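Thioesterase superfamily (Jannaschia sp., PDB 2OAF) probably hydrolyses the thioester bond of an acyl-thioester such as an acyl-CoA. Local coordinates at residues Phe17-Val21 with Glu45-Trp50; Asn68-Val74 with Thr123-Ala129. All blocks are in the same frame, centred on the assembly; numbering follows the deposited sequence.

Interaction 1: Phe17-Val21 with Glu45-Trp50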
loop_
_atom_site.group_PDB
_atom_site.type_symbol
_atom_site.label_atom_id
_atom_site.label_comp_id
_atom_site.label_asym_id
_atom_site.label_seq_id
_atom_site.Cartn_x
_atom_site.Cartn_y
_atom_site.Cartn_z
ATOM N N PHE B 17 -1.269 -4.139 -25.470
ATOM C CA PHE B 17 -0.998 -2.843 -24.889
ATOM C C PHE B 17 0.084 -3.007 -23.836
ATOM O O PHE B 17 0.060 -3.960 -23.052
ATOM C CB PHE B 17 -2.297 -2.331 -24.250
ATOM C CG PHE B 17 -2.142 -1.042 -23.523
ATOM C CD1 PHE B 17 -1.896 0.135 -24.223
ATOM C CD2 PHE B 17 -2.222 -0.993 -22.150
ATOM C CE1 PHE B 17 -1.721 1.325 -23.561
ATOM C CE2 PHE B 17 -2.065 0.194 -21.492
ATOM C CZ PHE B 17 -1.799 1.356 -22.197
ATOM N N VAL B 18 1.019 -2.072 -23.787
ATOM C CA VAL B 18 2.067 -2.108 -22.786
ATOM C C VAL B 18 1.919 -0.887 -21.883
ATOM O O VAL B 18 1.896 0.237 -22.377
ATOM C CB VAL B 18 3.481 -2.184 -23.449
ATOM C CG1 VAL B 18 4.591 -2.129 -22.385
ATOM C CG2 VAL B 18 3.613 -3.436 -24.307
ATOM N N HIS B 19 1.730 -1.124 -20.580
ATOM C CA HIS B 19 1.737 -0.078 -19.557
ATOM C C HIS B 19 3.057 -0.121 -18.786
ATOM O O HIS B 19 3.416 -1.154 -18.260
ATOM C CB HIS B 19 0.567 -0.273 -18.595
ATOM C CG HIS B 19 0.551 0.714 -17.471
ATOM N ND1 HIS B 19 0.431 2.074 -17.684
ATOM C CD2 HIS B 19 0.662 0.547 -16.131
ATOM C CE1 HIS B 19 0.487 2.701 -16.525
ATOM N NE2 HIS B 19 0.627 1.801 -15.564
ATOM N N ASP B 20 3.768 1.007 -18.717
ATOM C CA ASP B 20 5.021 1.083 -17.959
ATOM C C ASP B 20 4.727 1.334 -16.508
ATOM O O ASP B 20 3.933 2.213 -16.201
ATOM C CB ASP B 20 5.898 2.230 -18.437
ATOM C CG ASP B 20 6.482 2.012 -19.827
ATOM O OD1 ASP B 20 6.359 0.914 -20.385
ATOM O OD2 ASP B 20 7.051 2.980 -20.372
ATOM N N VAL B 21 5.366 0.562 -15.638
ATOM C CA VAL B 21 5.290 0.745 -14.205
ATOM C C VAL B 21 6.727 0.998 -13.712
ATOM O O VAL B 21 7.638 0.242 -14.028
ATOM C CB VAL B 21 4.645 -0.488 -13.523
ATOM C CG1 VAL B 21 4.716 -0.375 -12.007
ATOM C CG2 VAL B 21 3.186 -0.666 -13.980
ATOM N N GLU B 45 -3.023 -1.821 -12.062
ATOM C CA GLU B 45 -2.723 -0.522 -12.657
ATOM C C GLU B 45 -2.636 -0.608 -14.201
ATOM O O GLU B 45 -3.096 0.278 -14.920
ATOM C CB GLU B 45 -1.445 0.014 -12.037
ATOM C CG GLU B 45 -0.966 1.378 -12.550
ATOM C CD GLU B 45 0.480 1.698 -12.117
ATOM O OE1 GLU B 45 0.836 1.331 -10.945
ATOM O OE2 GLU B 45 1.225 2.287 -12.958
ATOM N N ALA B 46 -2.064 -1.705 -14.685
ATOM C CA ALA B 46 -1.954 -2.002 -16.097
ATOM C C ALA B 46 -3.326 -2.157 -16.740
ATOM O O ALA B 46 -3.574 -1.678 -17.870
ATOM C CB ALA B 46 -1.143 -3.275 -16.282
ATOM N N ILE B 47 -4.210 -2.877 -16.060
ATOM C CA ILE B 47 -5.562 -3.088 -16.563
ATOM C C ILE B 47 -6.327 -1.756 -16.557
ATOM O O ILE B 47 -7.026 -1.428 -17.506
ATOM C CB ILE B 47 -6.319 -4.159 -15.709
ATOM C CG1 ILE B 47 -5.650 -5.556 -15.838
ATOM C CG2 ILE B 47 -7.824 -4.183 -16.072
ATOM C CD1 ILE B 47 -6.189 -6.644 -14.852
ATOM N N ASP B 48 -6.199 -0.999 -15.485
ATOM C CA ASP B 48 -6.767 0.347 -15.421
ATOM C C ASP B 48 -6.280 1.204 -16.602
ATOM O O ASP B 48 -7.075 1.936 -17.204
ATOM C CB ASP B 48 -6.413 1.016 -14.087
ATOM C CG ASP B 48 -6.907 2.439 -14.009
ATOM O OD1 ASP B 48 -8.076 2.655 -13.656
ATOM O OD2 ASP B 48 -6.130 3.340 -14.333
ATOM N N ALA B 49 -4.987 1.103 -16.939
ATOM C CA ALA B 49 -4.417 1.833 -18.079
ATOM C C ALA B 49 -4.966 1.336 -19.425
ATOM O O ALA B 49 -5.062 2.095 -20.389
ATOM C CB ALA B 49 -2.838 1.785 -18.066
ATOM N N TRP B 50 -5.296 0.050 -19.493
ATOM C CA TRP B 50 -5.908 -0.521 -20.713
ATOM C C TRP B 50 -7.254 0.156 -20.940
ATOM O O TRP B 50 -7.565 0.602 -22.020
ATOM C CB TRP B 50 -6.056 -2.049 -20.611
ATOM C CG TRP B 50 -6.521 -2.709 -21.857
ATOM C CD1 TRP B 50 -5.740 -3.327 -22.808
ATOM C CD2 TRP B 50 -7.885 -2.840 -22.310
ATOM N NE1 TRP B 50 -6.548 -3.828 -23.828
ATOM C CE2 TRP B 50 -7.857 -3.527 -23.549
ATOM C CE3 TRP B 50 -9.113 -2.446 -21.796
ATOM C CZ2 TRP B 50 -8.990 -3.800 -24.255
ATOM C CZ3 TRP B 50 -10.278 -2.742 -22.522
ATOM C CH2 TRP B 50 -10.203 -3.396 -23.717
HETATM O O HOH W 1 3.043 4.314 -14.728
#

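Interaction 2: Asn68-Val74 with Thr123-Ala129. With PO4 (phosphate ion), chain D.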
loop_
_atom_site.group_PDB
_atom_site.type_symbol
_atom_site.label_atom_id
_atom_site.label_comp_id
_atom_site.label_asym_id
_atom_site.label_seq_id
_atom_site.Cartn_x
_atom_site.Cartn_y
_atom_site.Cartn_z
ATOM N N ASN B 68 -21.087 4.652 -15.282
ATOM C CA ASN B 68 -21.896 3.819 -14.400
ATOM C C ASN B 68 -21.706 2.316 -14.589
ATOM O O ASN B 68 -22.627 1.530 -14.351
ATOM C CB ASN B 68 -23.379 4.154 -14.542
ATOM C CG ASN B 68 -24.176 3.733 -13.333
ATOM O OD1 ASN B 68 -23.673 3.732 -12.204
ATOM N ND2 ASN B 68 -25.409 3.368 -13.555
ATOM N N VAL B 69 -20.500 1.922 -14.990
ATOM C CA VAL B 69 -20.174 0.522 -15.170
ATOM C C VAL B 69 -19.034 0.170 -14.229
ATOM O O VAL B 69 -17.967 0.777 -14.287
ATOM C CB VAL B 69 -19.782 0.211 -16.635
ATOM C CG1 VAL B 69 -19.268 -1.234 -16.753
ATOM C CG2 VAL B 69 -20.982 0.417 -17.578
ATOM N N GLY B 70 -19.281 -0.783 -13.334
ATOM C CA GLY B 70 -18.242 -1.301 -12.477
ATOM C C GLY B 70 -17.745 -2.614 -13.022
ATOM O O GLY B 70 -18.463 -3.304 -13.758
ATOM N N THR B 71 -16.504 -2.952 -12.701
ATOM C CA THR B 71 -15.929 -4.230 -13.129
ATOM C C THR B 71 -15.204 -4.860 -11.938
ATOM O O THR B 71 -14.011 -5.038 -11.961
ATOM C CB THR B 71 -15.015 -4.123 -14.384
ATOM O OG1 THR B 71 -13.785 -3.451 -14.080
ATOM C CG2 THR B 71 -15.705 -3.422 -15.520
ATOM N N PRO B 72 -15.959 -5.228 -10.899
ATOM C CA PRO B 72 -15.327 -5.852 -9.728
ATOM C C PRO B 72 -14.638 -7.190 -10.060
ATOM O O PRO B 72 -15.097 -7.925 -10.923
ATOM C CB PRO B 72 -16.501 -6.036 -8.747
ATOM C CG PRO B 72 -17.723 -6.028 -9.604
ATOM C CD PRO B 72 -17.426 -5.118 -10.751
ATOM N N PHE B 73 -13.554 -7.492 -9.357
ATOM C CA PHE B 73 -12.833 -8.745 -9.575
ATOM C C PHE B 73 -13.479 -9.923 -8.899
ATOM O O PHE B 73 -13.977 -9.827 -7.774
ATOM C CB PHE B 73 -11.388 -8.626 -9.105
ATOM C CG PHE B 73 -10.571 -7.767 -9.996
ATOM C CD1 PHE B 73 -10.584 -6.389 -9.849
ATOM C CD2 PHE B 73 -9.839 -8.325 -11.031
ATOM C CE1 PHE B 73 -9.866 -5.572 -10.696
ATOM C CE2 PHE B 73 -9.106 -7.505 -11.881
ATOM C CZ PHE B 73 -9.121 -6.119 -11.700
ATOM N N VAL B 74 -13.469 -11.051 -9.592
ATOM C CA VAL B 74 -13.967 -12.307 -9.018
ATOM C C VAL B 74 -12.866 -13.375 -8.936
ATOM O O VAL B 74 -12.995 -14.326 -8.177
ATOM C CB VAL B 74 -15.212 -12.839 -9.751
ATOM C CG1 VAL B 74 -16.410 -11.912 -9.511
ATOM C CG2 VAL B 74 -14.949 -13.024 -11.234
ATOM N N THR B 123 -9.962 -11.805 -13.674
ATOM C CA THR B 123 -11.323 -11.940 -14.164
ATOM C C THR B 123 -12.246 -11.030 -13.366
ATOM O O THR B 123 -12.218 -11.023 -12.123
ATOM C CB THR B 123 -11.807 -13.390 -14.021
ATOM O OG1 THR B 123 -10.873 -14.254 -14.678
ATOM C CG2 THR B 123 -13.198 -13.561 -14.663
ATOM N N CYS B 124 -13.013 -10.232 -14.098
ATOM C CA CYS B 124 -13.967 -9.261 -13.580
ATOM C C CYS B 124 -15.370 -9.589 -14.086
ATOM O O CYS B 124 -15.509 -10.109 -15.175
ATOM C CB CYS B 124 -13.606 -7.894 -14.139
ATOM S SG CYS B 124 -11.959 -7.361 -13.620
ATOM N N VAL B 125 -16.392 -9.257 -13.301
ATOM C CA VAL B 125 -17.774 -9.233 -13.778
ATOM C C VAL B 125 -18.146 -7.759 -13.981
ATOM O O VAL B 125 -17.326 -6.878 -13.733
ATOM C CB VAL B 125 -18.740 -9.944 -12.805
ATOM C CG1 VAL B 125 -18.463 -11.456 -12.787
ATOM C CG2 VAL B 125 -18.682 -9.323 -11.396
ATOM N N PHE B 126 -19.355 -7.496 -14.458
ATOM C CA PHE B 126 -19.819 -6.136 -14.746
ATOM C C PHE B 126 -20.969 -5.812 -13.830
ATOM O O PHE B 126 -21.817 -6.680 -13.569
ATOM C CB PHE B 126 -20.277 -6.010 -16.203
ATOM C CG PHE B 126 -19.160 -6.083 -17.197
ATOM C CD1 PHE B 126 -18.713 -7.307 -17.673
ATOM C CD2 PHE B 126 -18.524 -4.917 -17.656
ATOM C CE1 PHE B 126 -17.655 -7.379 -18.604
ATOM C CE2 PHE B 126 -17.466 -4.993 -18.582
ATOM C CZ PHE B 126 -17.034 -6.225 -19.047
ATOM N N THR B 127 -20.990 -4.577 -13.334
ATOM C CA THR B 127 -22.113 -4.079 -12.550
ATOM C C THR B 127 -22.670 -2.779 -13.143
ATOM O O THR B 127 -22.002 -2.092 -13.942
ATOM C CB THR B 127 -21.708 -3.794 -11.088
ATOM O OG1 THR B 127 -20.652 -2.837 -11.083
ATOM C CG2 THR B 127 -21.249 -5.071 -10.346
ATOM N N ILE B 128 -23.914 -2.497 -12.762
ATOM C CA ILE B 128 -24.497 -1.164 -12.797
ATOM C C ILE B 128 -23.941 -0.489 -11.557
ATOM O O ILE B 128 -24.361 -0.790 -10.451
ATOM C CB ILE B 128 -26.027 -1.218 -12.718
ATOM C CG1 ILE B 128 -26.592 -2.004 -13.917
ATOM C CG2 ILE B 128 -26.596 0.189 -12.712
ATOM C CD1 ILE B 128 -27.935 -2.648 -13.677
ATOM N N ALA B 129 -22.976 0.400 -11.742
ATOM C CA ALA B 129 -22.130 0.828 -10.637
ATOM C C ALA B 129 -22.936 1.391 -9.482
ATOM O O ALA B 129 -22.743 0.975 -8.338
ATOM C CB ALA B 129 -21.098 1.839 -11.097
HETATM P P PO4 D . -12.861 -4.301 -6.060
HETATM O O1 PO4 D . -12.936 -4.868 -4.669
HETATM O O2 PO4 D . -11.413 -3.940 -6.340
HETATM O O3 PO4 D . -13.334 -5.385 -7.026
HETATM O O4 PO4 D . -13.753 -3.069 -6.199
#

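Interaction 1: Phe17-Val21 with Glu45-Trp50
One side chain hydrogen bond joins strand 17-21 to the helical segment 45-50: His19 NE2 donates to Glu45 OE2 at 2.7 Å, nearly linear at 166°. The same carboxylate oxygen accepts from a water, 3.2 Å from Glu45 OE2, that also donates to Asp20 O at 2.7 Å and so ties the strand backbone to the helix. The methyl Val21 CG2 lies 3.7 Å from Glu45 OE2, beside the carboxylate. Arg22 of the second subunit packs on His19.

Apolar packing fills the rest. Because side chains alternate along the strand, Phe17, His19 and Val21 all point toward the helix. Ala49 CB sits over the His19 ring, 3.7 Å from its centroid, a CH-pi contact over the ring face. Phe17 CE2 reaches Ala49 CB at 3.9 Å, and Phe17 CB lies 3.9 Å from Trp50 CD1.

The axes of segments 17-21 and 45-50 approach to 8.3 Å, with their N-to-C directions 130° apart. This is the hotdog arrangement, in which the long helix 39-54 is wrapped by the antiparallel sheet. Strand 17-21 pairs with strand 90-99, on which Ala46 also packs, while Ile47 meets strand 103-112.

Interaction 2: Asn68-Val74 with Thr123-Ala129
Two short ladders of antiparallel backbone pairing, separated by an irregular step at Thr71-Pro72, hold segment 68-74 against 123-129. In the first, Gly70 and Thr127 form a hydrogen-bonded pair, Gly70 N to Thr127 O at 3.1 Å and Thr127 N to Gly70 O at 2.9 Å, next to the non-hydrogen-bonded pair Val69-Ile128. Ala129 N continues it, donating to Asn68 O at 2.9 Å; Asn68 has positive phi where the chain leaves a helix. Pro72 has no amide hydrogen to give, yet its carbonyl still accepts, Val125 N to Pro72 O at 3.0 Å. Val74 N to Thr123 O at 2.8 Å then resumes the ladder around the pair Phe73-Cys124. The gap between is spanned by a CA-H...O contact, Thr71 CA to Val125 O at 3.1 Å.

Cys124 SG lies over the face of the Phe73 ring, 3.5 Å from its centroid. Val69 CG1 meets the edge of the Phe126 ring, 3.9 Å from Phe126 CD2, while Pro72 CG lies 3.9 Å from Val125 CG2, and Val74 CG1 likewise 3.9 Å from Val125 CG1. At Gly70 a CB would clash with Thr127 OG1. Phe73 N donates to phosphate O3 at 3.1 Å.

These strands belong to the antiparallel hotdog sheet. Helix 59-65 packs on Thr71 and Ala129; strand 103-112 meets Cys124 and Phe126, and strand 133-135 pairs with the same strand, Phe126 bonding through its backbone to Gln135.

In the fold
Interaction 1 seats the long helix against strand 17-21, whereas interaction 2 joins two strands of the sheet that curls around that helix; their centres are 18 Å apart. They meet where Ile47 CD1 of the helix comes within 4.3 Å of Phe73 CE2, so the helix bridges the two regions. Both also face other subunits of the tetramer: interaction 1 the second, interaction 2 the third, whose Thr36 packs on Phe73 and binds the phosphate. That ion and the triethylene glycol molecules, one about 4 Å from the Phe17 side chain and another about 4 Å from that of Val125, probably come from the crystallisation liquor, so they do not by themselves define an active site.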